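Long-range contacts in WZI (Escherichia coli, PDB 2YNK), which is an outer membrane lectin, a carbohydrate-binding beta-barrel that underpins assembly of the group 1 capsule on the cell surface: residues R188-W193 / F218-I223; M174-Q179 / P192-I197. All blocks are in the same frame, centred on the assembly; numbering follows the deposited sequence.

Contact 1: residues R188-W193 / F218-I223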
ATOM      1  N   ARG A 188       2.253  19.267  22.499  1.00 72.62           N
ATOM      2  CA  ARG A 188       2.664  19.860  21.215  1.00 71.91           C
ATOM      3  C   ARG A 188       3.918  19.236  20.623  1.00 67.47           C
ATOM      4  O   ARG A 188       4.132  19.308  19.421  1.00 66.27           O
ATOM      5  CB  ARG A 188       2.871  21.377  21.356  1.00 76.76           C
ATOM      6  CG  ARG A 188       1.570  22.153  21.289  1.00 81.62           C
ATOM      7  CD  ARG A 188       1.712  23.612  21.686  1.00 87.10           C
ATOM      8  NE  ARG A 188       0.399  24.234  21.868  1.00 90.45           N
ATOM      9  CZ  ARG A 188       0.201  25.510  22.196  1.00 94.81           C
ATOM     10  NH1 ARG A 188       1.230  26.335  22.377  1.00 96.43           N
ATOM     11  NH2 ARG A 188      -1.039  25.965  22.341  1.00 96.33           N
ATOM     12  N   TRP A 189       4.753  18.639  21.467  1.00 65.89           N
ATOM     13  CA  TRP A 189       5.969  17.967  21.001  1.00 65.01           C
ATOM     14  C   TRP A 189       5.690  16.803  20.083  1.00 64.18           C
ATOM     15  O   TRP A 189       6.488  16.518  19.197  1.00 65.51           O
ATOM     16  CB  TRP A 189       6.823  17.508  22.180  1.00 64.28           C
ATOM     17  CG  TRP A 189       6.092  16.594  23.119  1.00 63.59           C
ATOM     18  CD1 TRP A 189       5.285  16.950  24.187  1.00 64.97           C
ATOM     19  CD2 TRP A 189       6.057  15.136  23.087  1.00 63.61           C
ATOM     20  NE1 TRP A 189       4.776  15.843  24.805  1.00 64.49           N
ATOM     21  CE2 TRP A 189       5.197  14.723  24.193  1.00 63.66           C
ATOM     22  CE3 TRP A 189       6.628  14.162  22.277  1.00 64.11           C
ATOM     23  CZ2 TRP A 189       4.936  13.390  24.463  1.00 63.57           C
ATOM     24  CZ3 TRP A 189       6.360  12.817  22.558  1.00 63.22           C
ATOM     25  CH2 TRP A 189       5.532  12.443  23.625  1.00 63.09           C
ATOM     26  N   VAL A 190       4.553  16.134  20.270  1.00 63.14           N
ATOM     27  CA  VAL A 190       4.184  14.958  19.465  1.00 61.79           C
ATOM     28  C   VAL A 190       4.243  15.229  17.954  1.00 60.38           C
ATOM     29  O   VAL A 190       4.698  14.385  17.186  1.00 58.12           O
ATOM     30  CB  VAL A 190       2.776  14.433  19.856  1.00 61.45           C
ATOM     31  CG1 VAL A 190       2.277  13.395  18.858  1.00 58.73           C
ATOM     32  CG2 VAL A 190       2.802  13.856  21.267  1.00 60.65           C
ATOM     33  N   GLY A 191       3.799  16.411  17.538  1.00 59.94           N
ATOM     34  CA  GLY A 191       3.827  16.787  16.124  1.00 58.02           C
ATOM     35  C   GLY A 191       2.617  16.263  15.377  1.00 55.75           C
ATOM     36  O   GLY A 191       1.651  15.828  16.000  1.00 53.34           O
ATOM     37  N   PRO A 192       2.654  16.312  14.032  1.00 55.56           N
ATOM     38  CA  PRO A 192       1.544  15.767  13.259  1.00 54.20           C
ATOM     39  C   PRO A 192       1.422  14.288  13.552  1.00 52.85           C
ATOM     40  O   PRO A 192       2.429  13.576  13.571  1.00 51.41           O
ATOM     41  CB  PRO A 192       1.966  15.998  11.799  1.00 54.39           C
ATOM     42  CG  PRO A 192       3.032  17.041  11.858  1.00 55.62           C
ATOM     43  CD  PRO A 192       3.739  16.782  13.157  1.00 56.51           C
ATOM     44  N   TRP A 193       0.203  13.850  13.821  1.00 51.39           N
ATOM     45  CA  TRP A 193      -0.038  12.492  14.224  1.00 50.79           C
ATOM     46  C   TRP A 193      -1.289  12.005  13.561  1.00 50.93           C
ATOM     47  O   TRP A 193      -2.118  12.810  13.127  1.00 50.53           O
ATOM     48  CB  TRP A 193      -0.125  12.399  15.744  1.00 51.62           C
ATOM     49  CG  TRP A 193      -1.372  12.994  16.339  1.00 52.13           C
ATOM     50  CD1 TRP A 193      -1.566  14.302  16.757  1.00 53.87           C
ATOM     51  CD2 TRP A 193      -2.639  12.317  16.612  1.00 53.16           C
ATOM     52  NE1 TRP A 193      -2.830  14.476  17.243  1.00 54.74           N
ATOM     53  CE2 TRP A 193      -3.527  13.329  17.184  1.00 53.64           C
ATOM     54  CE3 TRP A 193      -3.119  11.022  16.434  1.00 53.40           C
ATOM     55  CZ2 TRP A 193      -4.821  13.041  17.562  1.00 53.64           C
ATOM     56  CZ3 TRP A 193      -4.433  10.738  16.825  1.00 52.81           C
ATOM     57  CH2 TRP A 193      -5.261  11.726  17.374  1.00 53.62           C
ATOM     58  N   PHE A 218      -0.888   3.868  14.548  1.00 50.56           N
ATOM     59  CA  PHE A 218      -0.618   5.202  15.055  1.00 52.42           C
ATOM     60  C   PHE A 218       0.725   5.664  14.524  1.00 52.67           C
ATOM     61  O   PHE A 218       1.681   4.883  14.485  1.00 50.39           O
ATOM     62  CB  PHE A 218      -0.582   5.190  16.581  1.00 54.25           C
ATOM     63  CG  PHE A 218      -0.377   6.545  17.197  1.00 56.99           C
ATOM     64  CD1 PHE A 218      -1.462   7.360  17.497  1.00 57.46           C
ATOM     65  CD2 PHE A 218       0.905   7.005  17.495  1.00 58.36           C
ATOM     66  CE1 PHE A 218      -1.272   8.605  18.074  1.00 56.97           C
ATOM     67  CE2 PHE A 218       1.097   8.248  18.072  1.00 57.37           C
ATOM     68  CZ  PHE A 218       0.008   9.049  18.356  1.00 57.65           C
ATOM     69  N   THR A 219       0.789   6.930  14.111  1.00 52.96           N
ATOM     70  CA  THR A 219       2.046   7.541  13.687  1.00 53.27           C
ATOM     71  C   THR A 219       2.173   8.968  14.206  1.00 55.16           C
ATOM     72  O   THR A 219       1.172   9.656  14.424  1.00 53.27           O
ATOM     73  CB  THR A 219       2.146   7.596  12.165  1.00 51.93           C
ATOM     74  OG1 THR A 219       0.939   8.153  11.654  1.00 53.75           O
ATOM     75  CG2 THR A 219       2.331   6.211  11.586  1.00 52.48           C
ATOM     76  N   PHE A 220       3.413   9.406  14.398  1.00 56.23           N
ATOM     77  CA  PHE A 220       3.676  10.788  14.767  1.00 56.84           C
ATOM     78  C   PHE A 220       5.075  11.212  14.375  1.00 58.04           C
ATOM     79  O   PHE A 220       6.002  10.387  14.321  1.00 57.08           O
ATOM     80  CB  PHE A 220       3.444  11.030  16.264  1.00 57.83           C
ATOM     81  CG  PHE A 220       4.494  10.430  17.160  1.00 57.65           C
ATOM     82  CD1 PHE A 220       4.634   9.057  17.264  1.00 57.72           C
ATOM     83  CD2 PHE A 220       5.325  11.240  17.912  1.00 59.41           C
ATOM     84  CE1 PHE A 220       5.587   8.503  18.095  1.00 58.63           C
ATOM     85  CE2 PHE A 220       6.281  10.696  18.748  1.00 60.75           C
ATOM     86  CZ  PHE A 220       6.414   9.323  18.840  1.00 60.50           C
ATOM     87  N   SER A 221       5.202  12.512  14.110  1.00 59.16           N
ATOM     88  CA  SER A 221       6.453  13.122  13.690  1.00 61.13           C
ATOM     89  C   SER A 221       6.882  14.240  14.678  1.00 63.45           C
ATOM     90  O   SER A 221       6.489  15.405  14.532  1.00 64.47           O
ATOM     91  CB  SER A 221       6.292  13.653  12.264  1.00 60.66           C
ATOM     92  OG  SER A 221       7.544  13.732  11.611  1.00 62.64           O
ATOM     93  N   PRO A 222       7.684  13.886  15.695  1.00 62.73           N
ATOM     94  CA  PRO A 222       8.103  14.891  16.673  1.00 65.03           C
ATOM     95  C   PRO A 222       8.979  15.998  16.073  1.00 66.62           C
ATOM     96  O   PRO A 222       8.936  17.134  16.547  1.00 66.82           O
ATOM     97  CB  PRO A 222       8.894  14.093  17.721  1.00 64.47           C
ATOM     98  CG  PRO A 222       8.921  12.681  17.271  1.00 63.68           C
ATOM     99  CD  PRO A 222       8.333  12.582  15.902  1.00 62.94           C
ATOM    100  N   ILE A 223       9.770  15.651  15.060  1.00 67.24           N
ATOM    101  CA  ILE A 223      10.575  16.617  14.309  1.00 68.81           C
ATOM    102  C   ILE A 223      10.434  16.329  12.819  1.00 67.39           C
ATOM    103  O   ILE A 223      10.296  15.179  12.426  1.00 65.36           O
ATOM    104  CB  ILE A 223      12.076  16.575  14.702  1.00 71.52           C
ATOM    105  CG1 ILE A 223      12.607  15.130  14.754  1.00 69.59           C
ATOM    106  CG2 ILE A 223      12.304  17.275  16.040  1.00 71.37           C
ATOM    107  CD1 ILE A 223      14.093  15.042  15.029  1.00 68.55           C
TER
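Val190 and Phe220 meet at about a right angle: the methyl CG1 of Val190 presses on CB of Phe220, 3.7 Å away. A branched, compact valine suits this spot because one methyl can serve each aromatic neighbour; CG1 lies anti to the backbone N (chi1 169°) and meets the phenylalanine, while CG2 rests over a face of the Trp189 ring, toward its rim. Val190 O comes to the edge of the Phe220 ring, in its plane, 3.3 Å from CD2, where the ring's C-H rim would be slightly positive. Beyond it the indole of Trp189 touches the same ring loosely, Trp189 CZ3 4.4 Å from Phe220 CE2, while its NE1 is tied back to Trp186 O.

Gly191 has no side chain, and Ser221 O settles into that hollow, 3.4 Å from Gly191 CA along a nearly straight CA-H...O line. A beta-carbon there would collide with Ser221 O and, at the positive phi (84°), press on the preceding carbonyl, so glycine suits the place. Next to it Pro192 brings its CD against the same oxygen, and Pro192 O accepts a 3.0 Å hydrogen bond from Ser221 N. Trp193 pairs with Phe220 as a non-hydrogen-bonded antiparallel pair, CA to CA 4.1 Å. Its six-membered ring also lies beside that of Phe218, planes 24° apart but slid so far that they barely overlap, with Trp193 CE3 touching Phe218 CE1 at 3.5 Å. Trp193 also borders bound octane, and Phe218 bound hexane. This cluster at a strand end is consistent with the aromatic girdle of outer membrane beta-barrels.

Contact 2: residues M174-Q179 / P192-I197. With HEX (hexane), chain S.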
HETATM    1  N   MSE A 174     -11.656   4.172  10.082  1.00 51.93           N
HETATM    2  CA  MSE A 174     -11.739   5.483  10.703  1.00 54.51           C
HETATM    3  C   MSE A 174     -10.385   6.122  10.788  1.00 52.43           C
HETATM    4  O   MSE A 174      -9.396   5.444  11.058  1.00 50.02           O
HETATM    5  CB  MSE A 174     -12.390   5.378  12.076  1.00 60.41           C
HETATM    6  CG  MSE A 174     -13.379   6.529  12.243  1.00 67.85           C
HETATM    7 SE   MSE A 174     -14.203   6.517  14.035  1.00 80.08          SE
HETATM    8  CE  MSE A 174     -13.807   8.360  14.621  1.00 76.83           C
ATOM      9  N   GLN A 175     -10.358   7.441  10.567  1.00 51.08           N
ATOM     10  CA  GLN A 175      -9.129   8.239  10.435  1.00 50.75           C
ATOM     11  C   GLN A 175      -9.329   9.702  10.808  1.00 50.55           C
ATOM     12  O   GLN A 175     -10.446  10.202  10.755  1.00 48.33           O
ATOM     13  CB  GLN A 175      -8.701   8.267   8.978  1.00 48.91           C
ATOM     14  CG  GLN A 175      -7.943   7.060   8.533  1.00 49.00           C
ATOM     15  CD  GLN A 175      -7.462   7.183   7.114  1.00 48.70           C
ATOM     16  OE1 GLN A 175      -6.818   6.268   6.601  1.00 49.15           O
ATOM     17  NE2 GLN A 175      -7.761   8.312   6.468  1.00 46.27           N
ATOM     18  N   ARG A 176      -8.242  10.407  11.104  1.00 50.11           N
ATOM     19  CA  ARG A 176      -8.307  11.866  11.156  1.00 53.14           C
ATOM     20  C   ARG A 176      -8.440  12.397   9.736  1.00 52.54           C
ATOM     21  O   ARG A 176      -7.932  11.785   8.799  1.00 51.91           O
ATOM     22  CB  ARG A 176      -7.054  12.473  11.788  1.00 54.78           C
ATOM     23  CG  ARG A 176      -6.812  12.083  13.236  1.00 55.80           C
ATOM     24  CD  ARG A 176      -5.634  12.863  13.797  1.00 56.82           C
ATOM     25  NE  ARG A 176      -6.012  14.210  14.234  1.00 58.42           N
ATOM     26  CZ  ARG A 176      -5.152  15.174  14.556  1.00 58.57           C
ATOM     27  NH1 ARG A 176      -3.841  14.987  14.475  1.00 57.37           N
ATOM     28  NH2 ARG A 176      -5.613  16.351  14.946  1.00 61.28           N
ATOM     29  N   ALA A 177      -9.118  13.531   9.574  1.00 52.77           N
ATOM     30  CA  ALA A 177      -9.150  14.220   8.278  1.00 52.06           C
ATOM     31  C   ALA A 177      -7.891  15.068   8.183  1.00 52.91           C
ATOM     32  O   ALA A 177      -6.952  14.702   7.483  1.00 51.89           O
ATOM     33  CB  ALA A 177     -10.406  15.062   8.130  1.00 49.96           C
ATOM     34  N   GLU A 178      -7.860  16.185   8.909  1.00 56.63           N
ATOM     35  CA  GLU A 178      -6.629  16.962   9.054  1.00 58.64           C
ATOM     36  C   GLU A 178      -5.836  16.392  10.216  1.00 58.00           C
ATOM     37  O   GLU A 178      -6.421  15.978  11.219  1.00 59.19           O
ATOM     38  CB  GLU A 178      -6.925  18.436   9.291  1.00 60.90           C
ATOM     39  CG  GLU A 178      -7.131  19.219   8.010  1.00 62.95           C
ATOM     40  CD  GLU A 178      -7.305  20.703   8.260  1.00 65.46           C
ATOM     41  OE1 GLU A 178      -6.456  21.305   8.957  1.00 69.17           O
ATOM     42  OE2 GLU A 178      -8.292  21.273   7.756  1.00 67.78           O
ATOM     43  N   GLN A 179      -4.512  16.385  10.077  1.00 56.39           N
ATOM     44  CA  GLN A 179      -3.637  15.686  11.006  1.00 56.60           C
ATOM     45  C   GLN A 179      -2.631  16.632  11.659  1.00 58.73           C
ATOM     46  O   GLN A 179      -1.455  16.292  11.805  1.00 61.03           O
ATOM     47  CB  GLN A 179      -2.920  14.544  10.262  1.00 56.11           C
ATOM     48  CG  GLN A 179      -3.840  13.377   9.908  1.00 55.34           C
ATOM     49  CD  GLN A 179      -3.398  12.615   8.680  1.00 53.15           C
ATOM     50  OE1 GLN A 179      -2.306  12.044   8.644  1.00 52.99           O
ATOM     51  NE2 GLN A 179      -4.255  12.592   7.664  1.00 51.69           N
ATOM     52  N   PRO A 192       2.654  16.312  14.032  1.00 55.56           N
ATOM     53  CA  PRO A 192       1.544  15.767  13.259  1.00 54.20           C
ATOM     54  C   PRO A 192       1.422  14.288  13.552  1.00 52.85           C
ATOM     55  O   PRO A 192       2.429  13.576  13.571  1.00 51.41           O
ATOM     56  CB  PRO A 192       1.966  15.998  11.799  1.00 54.39           C
ATOM     57  CG  PRO A 192       3.032  17.041  11.858  1.00 55.62           C
ATOM     58  CD  PRO A 192       3.739  16.782  13.157  1.00 56.51           C
ATOM     59  N   TRP A 193       0.203  13.850  13.821  1.00 51.39           N
ATOM     60  CA  TRP A 193      -0.038  12.492  14.224  1.00 50.79           C
ATOM     61  C   TRP A 193      -1.289  12.005  13.561  1.00 50.93           C
ATOM     62  O   TRP A 193      -2.118  12.810  13.127  1.00 50.53           O
ATOM     63  CB  TRP A 193      -0.125  12.399  15.744  1.00 51.62           C
ATOM     64  CG  TRP A 193      -1.372  12.994  16.339  1.00 52.13           C
ATOM     65  CD1 TRP A 193      -1.566  14.302  16.757  1.00 53.87           C
ATOM     66  CD2 TRP A 193      -2.639  12.317  16.612  1.00 53.16           C
ATOM     67  NE1 TRP A 193      -2.830  14.476  17.243  1.00 54.74           N
ATOM     68  CE2 TRP A 193      -3.527  13.329  17.184  1.00 53.64           C
ATOM     69  CE3 TRP A 193      -3.119  11.022  16.434  1.00 53.40           C
ATOM     70  CZ2 TRP A 193      -4.821  13.041  17.562  1.00 53.64           C
ATOM     71  CZ3 TRP A 193      -4.433  10.738  16.825  1.00 52.81           C
ATOM     72  CH2 TRP A 193      -5.261  11.726  17.374  1.00 53.62           C
ATOM     73  N   GLN A 194      -1.420  10.682  13.452  1.00 48.67           N
ATOM     74  CA  GLN A 194      -2.565  10.076  12.794  1.00 48.30           C
ATOM     75  C   GLN A 194      -2.856   8.678  13.329  1.00 50.14           C
ATOM     76  O   GLN A 194      -1.938   7.915  13.674  1.00 48.65           O
ATOM     77  CB  GLN A 194      -2.329  10.015  11.286  1.00 46.44           C
ATOM     78  CG  GLN A 194      -3.302   9.148  10.490  1.00 44.63           C
ATOM     79  CD  GLN A 194      -4.730   9.673  10.485  1.00 44.17           C
ATOM     80  OE1 GLN A 194      -5.331   9.910  11.537  1.00 42.77           O
ATOM     81  NE2 GLN A 194      -5.296   9.823   9.290  1.00 42.81           N
ATOM     82  N   TYR A 195      -4.148   8.361  13.395  1.00 50.64           N
ATOM     83  CA  TYR A 195      -4.598   7.040  13.748  1.00 50.69           C
ATOM     84  C   TYR A 195      -5.379   6.455  12.583  1.00 50.55           C
ATOM     85  O   TYR A 195      -5.993   7.173  11.793  1.00 48.35           O
ATOM     86  CB  TYR A 195      -5.456   7.076  15.018  1.00 52.18           C
ATOM     87  CG  TYR A 195      -6.873   7.552  14.802  1.00 54.40           C
ATOM     88  CD1 TYR A 195      -7.190   8.901  14.860  1.00 56.33           C
ATOM     89  CD2 TYR A 195      -7.903   6.650  14.543  1.00 55.47           C
ATOM     90  CE1 TYR A 195      -8.487   9.344  14.663  1.00 57.28           C
ATOM     91  CE2 TYR A 195      -9.202   7.084  14.342  1.00 56.78           C
ATOM     92  CZ  TYR A 195      -9.489   8.434  14.397  1.00 57.89           C
ATOM     93  OH  TYR A 195     -10.782   8.866  14.198  1.00 59.90           O
ATOM     94  N   GLN A 196      -5.336   5.133  12.474  1.00 52.02           N
ATOM     95  CA  GLN A 196      -6.278   4.408  11.629  1.00 50.55           C
ATOM     96  C   GLN A 196      -6.767   3.203  12.398  1.00 51.04           C
ATOM     97  O   GLN A 196      -5.970   2.444  12.948  1.00 53.46           O
ATOM     98  CB  GLN A 196      -5.632   3.975  10.312  1.00 49.66           C
ATOM     99  CG  GLN A 196      -6.645   3.576   9.251  1.00 49.45           C
ATOM    100  CD  GLN A 196      -5.991   3.013   8.015  1.00 49.18           C
ATOM    101  OE1 GLN A 196      -5.769   1.801   7.911  1.00 50.09           O
ATOM    102  NE2 GLN A 196      -5.660   3.881   7.077  1.00 48.40           N
ATOM    103  N   ILE A 197      -8.078   3.036  12.466  1.00 51.89           N
ATOM    104  CA  ILE A 197      -8.647   1.834  13.060  1.00 51.36           C
ATOM    105  C   ILE A 197      -9.491   1.181  11.990  1.00 50.03           C
ATOM    106  O   ILE A 197     -10.118   1.881  11.197  1.00 47.29           O
ATOM    107  CB  ILE A 197      -9.470   2.137  14.333  1.00 51.68           C
ATOM    108  CG1 ILE A 197     -10.687   3.009  14.023  1.00 51.61           C
ATOM    109  CG2 ILE A 197      -8.596   2.832  15.372  1.00 51.86           C
ATOM    110  CD1 ILE A 197     -11.417   3.487  15.263  1.00 52.09           C
TER
HETATM  111  C1  HEX S1018      -9.950   7.049  18.356  1.00 67.72           C
HETATM  112  C2  HEX S1018     -10.590   8.370  17.960  1.00 71.52           C
HETATM  113  C3  HEX S1018      -9.697   9.579  18.268  1.00 70.10           C
HETATM  114  C4  HEX S1018     -10.547  10.840  18.421  1.00 71.51           C
HETATM  115  C5  HEX S1018      -9.744  12.075  18.833  1.00 70.86           C
HETATM  116  C6  HEX S1018     -10.679  13.213  19.203  1.00 67.89           C
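Arg176 lays its guanidinium flat on the indole of Trp193, the planes at 19° and the group centres 4.0 Å apart. The cation sits off-centre over the five-membered ring, while the methylene CD stands almost squarely over the six-membered ring, 3.7 Å from Arg176 CD to its centroid. A bend in the chain (chi3 82°) turns NE across the indole. Arginine suits this place, being flat enough to stack and rich enough in N-H groups to bond as well: Arg176 NH1 donates to Trp193 O at 3.1 Å, from above that carbonyl's plane, and to Ala180 O. Glu178 O and Gln179 CA lie over the other face of the guanidinium.

Strands 170-176 and 193-201 are antiparallel neighbours in the 18-stranded barrel, and a regular pair of backbone bonds joins Met174, a selenomethionine, to Ile197. Nearer Gln179 the chains are bridged instead by the side chain of Gln194, whose CG is anti to the backbone N and whose chain then bends at chi2 (66°). Gln194 OE1 accepts from Arg176 N on a lone pair, at 3.0 Å, and also from Tyr195 N; Gln194 NE2 gives a weak bond to Arg176 O. The amide of Gln179 stacks on that of Gln194.

Gln175 and Gln196 run side by side, pointing the same way, their amides nearly coplanar, and Gln196 NE2 donates to a lone pair of Gln175 OE1, 2.7 Å away. Glutamine can give and accept at once: Gln196 NE2 also bonds Trp30 O, and its OE1 receives Trp152 NE1. On the opposite sheet face Met174 CB packs on Ile197 CG1 at 3.5 Å, and the Tyr195 ring lies between Gln175 CA over one face and hexane over the other, while its OH bonds Gln141 OE1.

How the contacts relate
Contacts 1 and 2 sit on the two sides of strand 193-201 and share Pro192 and Trp193, with centres 11 Å apart. Both are partly buried. Contact 1 joins a loop to the end of strand 212-221, and its chemistry is mostly aromatic and apolar with one conventional hydrogen bond; contact 2 couples two strands and the loop that follows the first, and is richer in polar side-chain bonds. Trp193 therefore serves both neighbours, phenylalanines toward strand 212-221 and an arginine toward strand 170-176. A probable hydrogen bond from Thr219 N to Gln194 O, 2.9 Å, continues the sheet between them, and bound alkanes touch both contacts.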